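Local coordinates for protein 3-hydroxyisobutyrate dehydrogenase (Salmonella typhimurium, PDB 3G0O) that probably oxidises L-threonate to 2-oxo-tetronate, using NAD(+) in preference to NADP(+), at residues Q183-E195 with P262-T274. Residues are numbered along the deposited sequence; the frame is centred on the assembly and turned at random.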
ATOM      1  N   GLN A 183      -4.418  11.853  -1.358  1.00 13.00           N
ATOM      2  CA  GLN A 183      -3.994  12.060   0.024  1.00 11.96           C
ATOM      3  C   GLN A 183      -4.825  11.270   1.029  1.00 12.87           C
ATOM      4  O   GLN A 183      -4.369  11.012   2.144  1.00 13.04           O
ATOM      5  CB  GLN A 183      -4.010  13.546   0.382  1.00 11.86           C
ATOM      6  CG  GLN A 183      -2.934  14.363  -0.319  1.00 13.45           C
ATOM      7  CD  GLN A 183      -1.545  13.760  -0.175  1.00 15.97           C
ATOM      8  OE1 GLN A 183      -1.147  12.896  -0.956  1.00 17.07           O
ATOM      9  NE2 GLN A 183      -0.801  14.209   0.834  1.00 17.31           N
ATOM     10  N   LEU A 184      -6.039  10.893   0.639  1.00 10.78           N
ATOM     11  CA  LEU A 184      -6.890  10.091   1.509  1.00 11.14           C
ATOM     12  C   LEU A 184      -6.149   8.763   1.685  1.00 14.54           C
ATOM     13  O   LEU A 184      -5.981   8.270   2.802  1.00 12.78           O
ATOM     14  CB  LEU A 184      -8.262   9.854   0.856  1.00 12.32           C
ATOM     15  CG  LEU A 184      -9.312   9.027   1.624  1.00 14.16           C
ATOM     16  CD1 LEU A 184     -10.676   9.210   0.968  1.00 15.47           C
ATOM     17  CD2 LEU A 184      -8.936   7.549   1.652  1.00 15.03           C
ATOM     18  N   LEU A 185      -5.689   8.198   0.573  1.00 13.06           N
ATOM     19  CA  LEU A 185      -4.962   6.932   0.614  1.00 13.47           C
ATOM     20  C   LEU A 185      -3.624   7.069   1.344  1.00 14.07           C
ATOM     21  O   LEU A 185      -3.288   6.248   2.194  1.00 12.85           O
ATOM     22  CB  LEU A 185      -4.738   6.408  -0.807  1.00 14.97           C
ATOM     23  CG  LEU A 185      -5.988   5.848  -1.501  1.00 17.46           C
ATOM     24  CD1 LEU A 185      -5.704   5.589  -2.971  1.00 18.35           C
ATOM     25  CD2 LEU A 185      -6.420   4.566  -0.801  1.00 16.38           C
ATOM     26  N   ALA A 186      -2.860   8.105   1.014  1.00 14.34           N
ATOM     27  CA  ALA A 186      -1.566   8.314   1.657  1.00 13.63           C
ATOM     28  C   ALA A 186      -1.748   8.417   3.172  1.00 13.83           C
ATOM     29  O   ALA A 186      -1.038   7.768   3.935  1.00 12.55           O
ATOM     30  CB  ALA A 186      -0.906   9.589   1.118  1.00 12.91           C
ATOM     31  N   GLY A 187      -2.717   9.229   3.594  1.00 11.31           N
ATOM     32  CA  GLY A 187      -2.965   9.416   5.014  1.00 10.72           C
ATOM     33  C   GLY A 187      -3.438   8.169   5.734  1.00 11.79           C
ATOM     34  O   GLY A 187      -2.938   7.844   6.816  1.00 10.25           O
ATOM     35  N   VAL A 188      -4.412   7.479   5.149  1.00  9.67           N
ATOM     36  CA  VAL A 188      -4.931   6.265   5.760  1.00 10.97           C
ATOM     37  C   VAL A 188      -3.844   5.197   5.817  1.00 11.18           C
ATOM     38  O   VAL A 188      -3.735   4.470   6.800  1.00  9.59           O
ATOM     39  CB  VAL A 188      -6.143   5.717   4.975  1.00 11.00           C
ATOM     40  CG1 VAL A 188      -6.501   4.317   5.465  1.00 12.10           C
ATOM     41  CG2 VAL A 188      -7.334   6.656   5.149  1.00 10.60           C
ATOM     42  N   HIS A 189      -3.030   5.110   4.771  1.00  9.64           N
ATOM     43  CA  HIS A 189      -1.972   4.105   4.760  1.00 11.31           C
ATOM     44  C   HIS A 189      -0.926   4.351   5.848  1.00 10.79           C
ATOM     45  O   HIS A 189      -0.474   3.405   6.493  1.00 12.25           O
ATOM     46  CB  HIS A 189      -1.323   4.028   3.376  1.00 10.62           C
ATOM     47  CG  HIS A 189      -2.217   3.432   2.331  1.00 10.54           C
ATOM     48  ND1 HIS A 189      -1.958   3.529   0.981  1.00 10.73           N
ATOM     49  CD2 HIS A 189      -3.389   2.759   2.439  1.00 11.64           C
ATOM     50  CE1 HIS A 189      -2.932   2.949   0.303  1.00 11.19           C
ATOM     51  NE2 HIS A 189      -3.814   2.475   1.165  1.00 10.85           N
ATOM     52  N   ILE A 190      -0.542   5.601   6.075  1.00 10.26           N
ATOM     53  CA  ILE A 190       0.431   5.858   7.132  1.00 11.50           C
ATOM     54  C   ILE A 190      -0.174   5.447   8.477  1.00 11.36           C
ATOM     55  O   ILE A 190       0.469   4.763   9.273  1.00 10.53           O
ATOM     56  CB  ILE A 190       0.843   7.343   7.209  1.00 11.16           C
ATOM     57  CG1 ILE A 190       1.629   7.732   5.949  1.00 10.93           C
ATOM     58  CG2 ILE A 190       1.708   7.571   8.451  1.00 10.71           C
ATOM     59  CD1 ILE A 190       1.929   9.217   5.836  1.00 11.90           C
ATOM     60  N   ALA A 191      -1.417   5.851   8.720  1.00 11.28           N
ATOM     61  CA  ALA A 191      -2.076   5.520   9.978  1.00 12.39           C
ATOM     62  C   ALA A 191      -2.273   4.013  10.153  1.00 12.40           C
ATOM     63  O   ALA A 191      -2.092   3.486  11.252  1.00 11.76           O
ATOM     64  CB  ALA A 191      -3.428   6.253  10.082  1.00 10.99           C
ATOM     65  N   ALA A 192      -2.642   3.321   9.079  1.00 11.99           N
ATOM     66  CA  ALA A 192      -2.846   1.879   9.149  1.00 12.95           C
ATOM     67  C   ALA A 192      -1.516   1.187   9.436  1.00 13.09           C
ATOM     68  O   ALA A 192      -1.459   0.243  10.219  1.00 10.29           O
ATOM     69  CB  ALA A 192      -3.448   1.361   7.839  1.00 11.77           C
ATOM     70  N   ALA A 193      -0.444   1.667   8.810  1.00 12.45           N
ATOM     71  CA  ALA A 193       0.874   1.080   9.037  1.00 10.84           C
ATOM     72  C   ALA A 193       1.218   1.220  10.518  1.00 13.52           C
ATOM     73  O   ALA A 193       1.653   0.261  11.162  1.00 12.23           O
ATOM     74  CB  ALA A 193       1.926   1.790   8.180  1.00 11.31           C
ATOM     75  N   ALA A 194       1.003   2.419  11.057  1.00 11.80           N
ATOM     76  CA  ALA A 194       1.294   2.688  12.458  1.00 11.63           C
ATOM     77  C   ALA A 194       0.478   1.791  13.374  1.00 12.02           C
ATOM     78  O   ALA A 194       0.995   1.247  14.348  1.00 11.13           O
ATOM     79  CB  ALA A 194       1.014   4.148  12.783  1.00 10.69           C
ATOM     80  N   GLU A 195      -0.805   1.639  13.062  1.00 11.82           N
ATOM     81  CA  GLU A 195      -1.676   0.803  13.872  1.00 13.14           C
ATOM     82  C   GLU A 195      -1.160  -0.632  13.898  1.00 13.29           C
ATOM     83  O   GLU A 195      -1.074  -1.249  14.961  1.00 14.50           O
ATOM     84  CB  GLU A 195      -3.106   0.843  13.319  1.00 11.72           C
ATOM     85  CG  GLU A 195      -4.117   0.033  14.119  1.00 13.27           C
ATOM     86  CD  GLU A 195      -5.539   0.329  13.693  1.00 15.13           C
ATOM     87  OE1 GLU A 195      -5.934   1.515  13.731  1.00 15.12           O
ATOM     88  OE2 GLU A 195      -6.260  -0.619  13.321  1.00 16.18           O
ATOM     89  N   PRO A 262     -19.768   9.623   2.855  1.00 12.50           N
ATOM     90  CA  PRO A 262     -19.159   9.204   4.124  1.00 11.46           C
ATOM     91  C   PRO A 262     -17.756   8.630   3.975  1.00 11.83           C
ATOM     92  O   PRO A 262     -17.466   7.943   2.993  1.00 12.98           O
ATOM     93  CB  PRO A 262     -20.138   8.160   4.635  1.00 10.87           C
ATOM     94  CG  PRO A 262     -20.493   7.431   3.346  1.00 10.83           C
ATOM     95  CD  PRO A 262     -20.692   8.588   2.351  1.00 11.57           C
ATOM     96  N   LEU A 263     -16.902   8.898   4.962  1.00 11.45           N
ATOM     97  CA  LEU A 263     -15.528   8.408   4.954  1.00 13.29           C
ATOM     98  C   LEU A 263     -15.212   7.706   6.271  1.00 14.12           C
ATOM     99  O   LEU A 263     -14.636   8.300   7.181  1.00 13.31           O
ATOM    100  CB  LEU A 263     -14.543   9.564   4.746  1.00 14.32           C
ATOM    101  CG  LEU A 263     -14.639  10.371   3.450  1.00 13.41           C
ATOM    102  CD1 LEU A 263     -13.575  11.451   3.457  1.00 18.05           C
ATOM    103  CD2 LEU A 263     -14.472   9.461   2.242  1.00 12.99           C
ATOM    104  N   PRO A 264     -15.587   6.426   6.386  1.00 12.88           N
ATOM    105  CA  PRO A 264     -15.319   5.680   7.622  1.00 13.22           C
ATOM    106  C   PRO A 264     -13.830   5.666   7.994  1.00 13.86           C
ATOM    107  O   PRO A 264     -13.456   5.994   9.121  1.00 12.09           O
ATOM    108  CB  PRO A 264     -15.850   4.285   7.301  1.00 14.54           C
ATOM    109  CG  PRO A 264     -16.973   4.568   6.340  1.00 13.98           C
ATOM    110  CD  PRO A 264     -16.379   5.620   5.438  1.00 12.30           C
ATOM    111  N   LEU A 265     -12.981   5.295   7.039  1.00 11.73           N
ATOM    112  CA  LEU A 265     -11.547   5.218   7.291  1.00 11.85           C
ATOM    113  C   LEU A 265     -10.803   6.558   7.296  1.00 12.45           C
ATOM    114  O   LEU A 265      -9.926   6.778   8.132  1.00 12.07           O
ATOM    115  CB  LEU A 265     -10.895   4.270   6.283  1.00 11.66           C
ATOM    116  CG  LEU A 265     -11.361   2.811   6.361  1.00 13.42           C
ATOM    117  CD1 LEU A 265     -10.842   2.047   5.147  1.00 12.63           C
ATOM    118  CD2 LEU A 265     -10.868   2.165   7.657  1.00 12.03           C
ATOM    119  N   ALA A 266     -11.147   7.454   6.377  1.00 13.12           N
ATOM    120  CA  ALA A 266     -10.475   8.754   6.312  1.00 12.32           C
ATOM    121  C   ALA A 266     -10.793   9.628   7.515  1.00 12.01           C
ATOM    122  O   ALA A 266      -9.950  10.423   7.949  1.00 10.96           O
ATOM    123  CB  ALA A 266     -10.852   9.485   5.035  1.00 13.26           C
ATOM    124  N   SER A 267     -12.004   9.488   8.053  1.00 11.04           N
ATOM    125  CA  SER A 267     -12.388  10.286   9.215  1.00 10.69           C
ATOM    126  C   SER A 267     -11.629   9.754  10.428  1.00 11.26           C
ATOM    127  O   SER A 267     -11.234  10.517  11.311  1.00 11.52           O
ATOM    128  CB  SER A 267     -13.908  10.224   9.459  1.00 13.30           C
ATOM    129  OG  SER A 267     -14.339   8.931   9.846  1.00 13.91           O
ATOM    130  N   THR A 268     -11.406   8.445  10.454  1.00  9.68           N
ATOM    131  CA  THR A 268     -10.675   7.828  11.557  1.00 11.57           C
ATOM    132  C   THR A 268      -9.215   8.276  11.513  1.00 13.17           C
ATOM    133  O   THR A 268      -8.650   8.661  12.531  1.00 10.20           O
ATOM    134  CB  THR A 268     -10.738   6.282  11.480  1.00 14.57           C
ATOM    135  OG1 THR A 268     -12.103   5.861  11.596  1.00 16.66           O
ATOM    136  CG2 THR A 268      -9.912   5.643  12.610  1.00 14.60           C
ATOM    137  N   ALA A 269      -8.611   8.235  10.329  1.00 11.12           N
ATOM    138  CA  ALA A 269      -7.217   8.646  10.187  1.00 12.44           C
ATOM    139  C   ALA A 269      -7.047  10.115  10.581  1.00 12.19           C
ATOM    140  O   ALA A 269      -6.068  10.478  11.233  1.00 10.63           O
ATOM    141  CB  ALA A 269      -6.751   8.426   8.749  1.00 10.09           C
ATOM    142  N   LEU A 270      -7.997  10.958  10.183  1.00  9.83           N
ATOM    143  CA  LEU A 270      -7.915  12.372  10.535  1.00 11.12           C
ATOM    144  C   LEU A 270      -7.922  12.507  12.054  1.00 11.28           C
ATOM    145  O   LEU A 270      -7.143  13.276  12.621  1.00  9.92           O
ATOM    146  CB  LEU A 270      -9.084  13.170   9.930  1.00 10.26           C
ATOM    147  CG  LEU A 270      -9.224  14.609  10.446  1.00 11.55           C
ATOM    148  CD1 LEU A 270      -7.942  15.385  10.186  1.00 11.30           C
ATOM    149  CD2 LEU A 270     -10.414  15.293   9.762  1.00 12.71           C
ATOM    150  N   ASN A 271      -8.794  11.754  12.718  1.00 10.73           N
ATOM    151  CA  ASN A 271      -8.855  11.818  14.175  1.00 11.55           C
ATOM    152  C   ASN A 271      -7.543  11.361  14.800  1.00 11.79           C
ATOM    153  O   ASN A 271      -7.101  11.921  15.803  1.00 12.95           O
ATOM    154  CB  ASN A 271      -9.994  10.954  14.718  1.00 10.79           C
ATOM    155  CG  ASN A 271     -11.346  11.591  14.519  1.00 10.92           C
ATOM    156  OD1 ASN A 271     -11.477  12.813  14.541  1.00 14.30           O
ATOM    157  ND2 ASN A 271     -12.366  10.768  14.345  1.00 13.23           N
HETATM  158  N   MSE A 272      -6.922  10.346  14.208  1.00  9.71           N
HETATM  159  CA  MSE A 272      -5.652   9.851  14.740  1.00 11.57           C
HETATM  160  C   MSE A 272      -4.536  10.888  14.612  1.00 10.95           C
HETATM  161  O   MSE A 272      -3.819  11.156  15.574  1.00 11.05           O
HETATM  162  CB  MSE A 272      -5.251   8.552  14.036  1.00 12.51           C
HETATM  163  CG  MSE A 272      -6.162   7.389  14.387  1.00 14.71           C
HETATM  164 SE   MSE A 272      -5.945   5.869  13.203  1.00 24.63          SE
HETATM  165  CE  MSE A 272      -4.221   5.233  13.834  1.00 21.07           C
ATOM    166  N   PHE A 273      -4.392  11.477  13.430  1.00 11.09           N
ATOM    167  CA  PHE A 273      -3.359  12.486  13.243  1.00 11.41           C
ATOM    168  C   PHE A 273      -3.659  13.708  14.105  1.00 11.33           C
ATOM    169  O   PHE A 273      -2.749  14.338  14.634  1.00 10.38           O
ATOM    170  CB  PHE A 273      -3.252  12.885  11.770  1.00 10.69           C
ATOM    171  CG  PHE A 273      -2.497  11.893  10.927  1.00 10.54           C
ATOM    172  CD1 PHE A 273      -1.112  11.776  11.035  1.00 12.94           C
ATOM    173  CD2 PHE A 273      -3.166  11.078  10.019  1.00 11.49           C
ATOM    174  CE1 PHE A 273      -0.404  10.861  10.246  1.00 12.31           C
ATOM    175  CE2 PHE A 273      -2.468  10.162   9.226  1.00 11.52           C
ATOM    176  CZ  PHE A 273      -1.085  10.055   9.341  1.00 11.48           C
ATOM    177  N   THR A 274      -4.939  14.038  14.253  1.00 12.71           N
ATOM    178  CA  THR A 274      -5.316  15.185  15.073  1.00 13.25           C
ATOM    179  C   THR A 274      -4.928  14.922  16.533  1.00 13.93           C
ATOM    180  O   THR A 274      -4.435  15.820  17.232  1.00 14.71           O
ATOM    181  CB  THR A 274      -6.833  15.475  14.954  1.00 11.31           C
ATOM    182  OG1 THR A 274      -7.133  15.869  13.607  1.00 11.85           O
ATOM    183  CG2 THR A 274      -7.244  16.609  15.909  1.00 11.97           C
TER
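Ala-269 sits at the crossing of helices 174-202 and 264-281, its methyl lodged between Val-188 and Ala-191; its CB lies 4.1 Å from Val-188 CG2 and 4.2 Å from Ala-191 CB. The segment axes come to 9.0 Å at a crossing angle of 63°, a spacing consistent with Gly-187 and Ala-191 facing Ala-266 and Ala-269. Val-188 returns the bump: CG2, turned anti to its own carbonyl carbon, enters the groove formed by Leu-265 O, Ala-266 CA and Ala-269 CB. Toward one end, Leu-184 lays CG against Ala-266 CB at 3.8 Å and extends CD1 to Leu-263 CD2. At the other end, Phe-273 and selenomethionine Met-272 straddle Ala-191. The phenyl ring offers its edge to helix 174-202, with Gly-187 O in its plane, 3.4 Å from Phe-273 CE2, and Ile-190 CG2 at Phe-273 CZ; Phe-245 of helix 242-258 meets the same ring. Met-272 bends at its last torsion (chi3 73°), bringing CE to 3.8 Å from Ala-191 O and SE against Ala-191 CB. Glu-195 OE1 brushes the same methyl, Met-272 CE, while its two carboxylate oxygens accept hydrogen bonds from the backbone N-H groups of Leu-265 and Ala-266 of the second subunit. The contact is thus a buried, apolar helix crossing within the all-helical C-terminal domain, cohering by shape and dispersion, while its one charged group is committed to the dimer interface.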